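Local coordinates for glyoxylate-induced Protein (Pseudomonas aeruginosa, PDB 1SQ4) that is of unconfirmed function but has a double cupin barrel and may act as a ureidoglycine aminohydrolase, at residues V196-G201 against G256-L261. Sequence-based numbering, arbitrary orientation.
Sequences VNFEPG and GRFRYL
Asn197 OD1 takes two hydrogen bonds from one guanidinium, that of Arg259. Arg259 NE lies 2.8 Å from Asn197 OD1 and Arg259 NH2 lies 3.2 Å from it; the NE bond is the straighter. The oxygen sits in the guanidinium plane, at its edge. Both nitrogens approach from the same face of the amide, tilted out of the carbonyl plane. A salt bridge from Arg259 NH2 to Glu161 and a hydrogen bond from Asn197 ND2 to Ser177 OG hold the two groups further.

The backbones pair as antiparallel strands. Val196 and Tyr260 form one hydrogen-bonded pair, Phe198 and Phe258 the other. Asn197 and Arg259 are the non-hydrogen-bonded pair between them.

On the other face of these two strands lie Val196, Phe198, Phe258 and Tyr260. Val196 CB lies over a face of the Tyr260 ring, a CH-pi contact 4.0 Å from its centroid. Phe198 CE1 touches Tyr260 CE1 at 3.7 Å, and Phe198 CD1 meets Phe258 CD2 at 3.8 Å. Phe198, Phe258 and Tyr260 form an aromatic cluster, the Phe198 ring turned about 40° from each of the other two. Phe198 also stacks on Trp176, and Tyr260 OH is hydrogen-bonded to Tyr225 OH.

Beyond the strand, Glu199 OE2 meets the aliphatic part of Arg257, its charge not in contact with the guanidinium. The contact joins neighbouring strands 191-198 and 258-265 in the antiparallel sheet of a cupin beta-barrel, the second cupin domain of this chain.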
ATOM      1  N   VAL A 196      33.947   3.617   2.701  1.00  3.25           N
ATOM      2  CA  VAL A 196      33.554   4.568   1.676  1.00  1.97           C
ATOM      3  C   VAL A 196      33.531   5.956   2.318  1.00  3.01           C
ATOM      4  O   VAL A 196      32.909   6.153   3.355  1.00  1.00           O
ATOM      5  CB  VAL A 196      32.174   4.210   1.127  1.00  1.40           C
ATOM      6  CG1 VAL A 196      31.814   5.126  -0.030  1.00  1.00           C
ATOM      7  CG2 VAL A 196      32.169   2.761   0.699  1.00  1.00           C
ATOM      8  N   ASN A 197      34.224   6.906   1.698  1.00  4.96           N
ATOM      9  CA  ASN A 197      34.300   8.262   2.211  1.00  8.53           C
ATOM     10  C   ASN A 197      33.565   9.286   1.356  1.00 10.92           C
ATOM     11  O   ASN A 197      33.823   9.408   0.155  1.00 10.42           O
ATOM     12  CB  ASN A 197      35.751   8.699   2.311  1.00  8.49           C
ATOM     13  CG  ASN A 197      36.645   7.617   2.817  1.00  8.45           C
ATOM     14  OD1 ASN A 197      36.443   7.084   3.906  1.00  9.60           O
ATOM     15  ND2 ASN A 197      37.647   7.276   2.027  1.00  8.58           N
ATOM     16  N   PHE A 198      32.664  10.026   1.997  1.00 13.47           N
ATOM     17  CA  PHE A 198      31.891  11.072   1.337  1.00 16.52           C
ATOM     18  C   PHE A 198      32.195  12.428   1.969  1.00 19.69           C
ATOM     19  O   PHE A 198      31.970  12.638   3.165  1.00 18.96           O
ATOM     20  CB  PHE A 198      30.386  10.822   1.462  1.00 15.17           C
ATOM     21  CG  PHE A 198      29.872   9.707   0.602  1.00 16.29           C
ATOM     22  CD1 PHE A 198      29.839   8.399   1.075  1.00 17.13           C
ATOM     23  CD2 PHE A 198      29.408   9.966  -0.680  1.00 16.34           C
ATOM     24  CE1 PHE A 198      29.339   7.363   0.285  1.00 17.36           C
ATOM     25  CE2 PHE A 198      28.906   8.942  -1.483  1.00 16.30           C
ATOM     26  CZ  PHE A 198      28.874   7.639  -0.998  1.00 17.73           C
ATOM     27  N   GLU A 199      32.709  13.347   1.159  1.00 23.39           N
ATOM     28  CA  GLU A 199      33.007  14.695   1.618  1.00 27.14           C
ATOM     29  C   GLU A 199      31.675  15.421   1.734  1.00 29.10           C
ATOM     30  O   GLU A 199      30.707  15.057   1.071  1.00 29.10           O
ATOM     31  CB  GLU A 199      33.900  15.418   0.611  1.00 29.56           C
ATOM     32  CG  GLU A 199      35.350  15.008   0.674  1.00 34.14           C
ATOM     33  CD  GLU A 199      36.007  15.445   1.971  1.00 37.65           C
ATOM     34  OE1 GLU A 199      36.092  16.670   2.210  1.00 40.44           O
ATOM     35  OE2 GLU A 199      36.432  14.568   2.754  1.00 39.25           O
ATOM     36  N   PRO A 200      31.610  16.466   2.571  1.00 31.91           N
ATOM     37  CA  PRO A 200      30.376  17.237   2.763  1.00 33.75           C
ATOM     38  C   PRO A 200      29.921  17.936   1.491  1.00 35.63           C
ATOM     39  O   PRO A 200      29.036  18.789   1.521  1.00 36.77           O
ATOM     40  CB  PRO A 200      30.758  18.220   3.865  1.00 32.63           C
ATOM     41  CG  PRO A 200      32.211  18.444   3.617  1.00 32.33           C
ATOM     42  CD  PRO A 200      32.719  17.054   3.342  1.00 31.79           C
ATOM     43  N   GLY A 201      30.527  17.549   0.374  1.00 37.48           N
ATOM     44  CA  GLY A 201      30.200  18.151  -0.903  1.00 38.69           C
ATOM     45  C   GLY A 201      28.739  18.122  -1.305  1.00 39.92           C
ATOM     46  O   GLY A 201      27.849  18.503  -0.540  1.00 39.23           O
ATOM     47  N   GLY A 256      30.785  17.708   8.710  1.00 29.01           N
ATOM     48  CA  GLY A 256      32.004  16.911   8.662  1.00 25.60           C
ATOM     49  C   GLY A 256      32.049  15.849   7.575  1.00 23.21           C
ATOM     50  O   GLY A 256      31.319  15.917   6.583  1.00 23.79           O
ATOM     51  N   ARG A 257      32.918  14.860   7.746  1.00 19.50           N
ATOM     52  CA  ARG A 257      33.023  13.799   6.756  1.00 16.45           C
ATOM     53  C   ARG A 257      31.998  12.708   7.069  1.00 14.10           C
ATOM     54  O   ARG A 257      31.700  12.451   8.229  1.00 13.78           O
ATOM     55  CB  ARG A 257      34.447  13.228   6.745  1.00 15.21           C
ATOM     56  CG  ARG A 257      34.809  12.535   5.443  1.00 14.96           C
ATOM     57  CD  ARG A 257      36.317  12.425   5.230  1.00 11.85           C
ATOM     58  NE  ARG A 257      36.958  11.717   6.329  1.00 12.53           N
ATOM     59  CZ  ARG A 257      37.936  10.826   6.188  1.00 11.98           C
ATOM     60  NH1 ARG A 257      38.405  10.519   4.985  1.00  9.81           N
ATOM     61  NH2 ARG A 257      38.434  10.226   7.261  1.00 11.47           N
ATOM     62  N   PHE A 258      31.441  12.089   6.033  1.00 12.54           N
ATOM     63  CA  PHE A 258      30.448  11.025   6.210  1.00 11.18           C
ATOM     64  C   PHE A 258      31.049   9.752   5.653  1.00 10.37           C
ATOM     65  O   PHE A 258      31.379   9.698   4.473  1.00 12.47           O
ATOM     66  CB  PHE A 258      29.168  11.350   5.437  1.00  8.88           C
ATOM     67  CG  PHE A 258      28.202  10.205   5.366  1.00  6.96           C
ATOM     68  CD1 PHE A 258      27.570   9.738   6.514  1.00  6.76           C
ATOM     69  CD2 PHE A 258      27.928   9.584   4.152  1.00  5.98           C
ATOM     70  CE1 PHE A 258      26.678   8.663   6.454  1.00  4.92           C
ATOM     71  CE2 PHE A 258      27.038   8.510   4.083  1.00  4.64           C
ATOM     72  CZ  PHE A 258      26.410   8.050   5.239  1.00  3.40           C
ATOM     73  N   ARG A 259      31.190   8.720   6.470  1.00  8.11           N
ATOM     74  CA  ARG A 259      31.798   7.513   5.940  1.00  7.62           C
ATOM     75  C   ARG A 259      31.316   6.225   6.580  1.00  7.07           C
ATOM     76  O   ARG A 259      30.886   6.215   7.728  1.00  9.55           O
ATOM     77  CB  ARG A 259      33.333   7.637   6.021  1.00  7.01           C
ATOM     78  CG  ARG A 259      33.900   8.094   7.372  1.00  5.68           C
ATOM     79  CD  ARG A 259      35.317   8.694   7.257  1.00  3.24           C
ATOM     80  NE  ARG A 259      36.278   7.811   6.594  1.00  1.16           N
ATOM     81  CZ  ARG A 259      37.349   7.285   7.180  1.00  1.00           C
ATOM     82  NH1 ARG A 259      37.608   7.547   8.451  1.00  4.19           N
ATOM     83  NH2 ARG A 259      38.160   6.488   6.499  1.00  1.00           N
ATOM     84  N   TYR A 260      31.355   5.133   5.830  1.00  5.83           N
ATOM     85  CA  TYR A 260      30.902   3.888   6.389  1.00  5.21           C
ATOM     86  C   TYR A 260      31.715   2.696   5.995  1.00  6.00           C
ATOM     87  O   TYR A 260      32.289   2.640   4.912  1.00  7.94           O
ATOM     88  CB  TYR A 260      29.443   3.636   6.034  1.00  6.24           C
ATOM     89  CG  TYR A 260      29.120   3.735   4.565  1.00  7.97           C
ATOM     90  CD1 TYR A 260      28.373   4.811   4.072  1.00  7.85           C
ATOM     91  CD2 TYR A 260      29.502   2.731   3.668  1.00  9.19           C
ATOM     92  CE1 TYR A 260      28.011   4.884   2.733  1.00  6.81           C
ATOM     93  CE2 TYR A 260      29.138   2.797   2.320  1.00  7.20           C
ATOM     94  CZ  TYR A 260      28.393   3.874   1.866  1.00  8.26           C
ATOM     95  OH  TYR A 260      27.998   3.946   0.551  1.00 10.38           O
ATOM     96  N   LEU A 261      31.763   1.741   6.907  1.00  6.95           N
ATOM     97  CA  LEU A 261      32.478   0.498   6.700  1.00  7.03           C
ATOM     98  C   LEU A 261      31.606  -0.351   5.782  1.00  7.56           C
ATOM     99  O   LEU A 261      30.394  -0.434   5.971  1.00  9.24           O
ATOM    100  CB  LEU A 261      32.663  -0.189   8.048  1.00  7.02           C
ATOM    101  CG  LEU A 261      33.269  -1.579   8.058  1.00  7.68           C
ATOM    102  CD1 LEU A 261      34.761  -1.499   7.786  1.00  8.99           C
ATOM    103  CD2 LEU A 261      33.006  -2.213   9.411  1.00  8.14           C
TER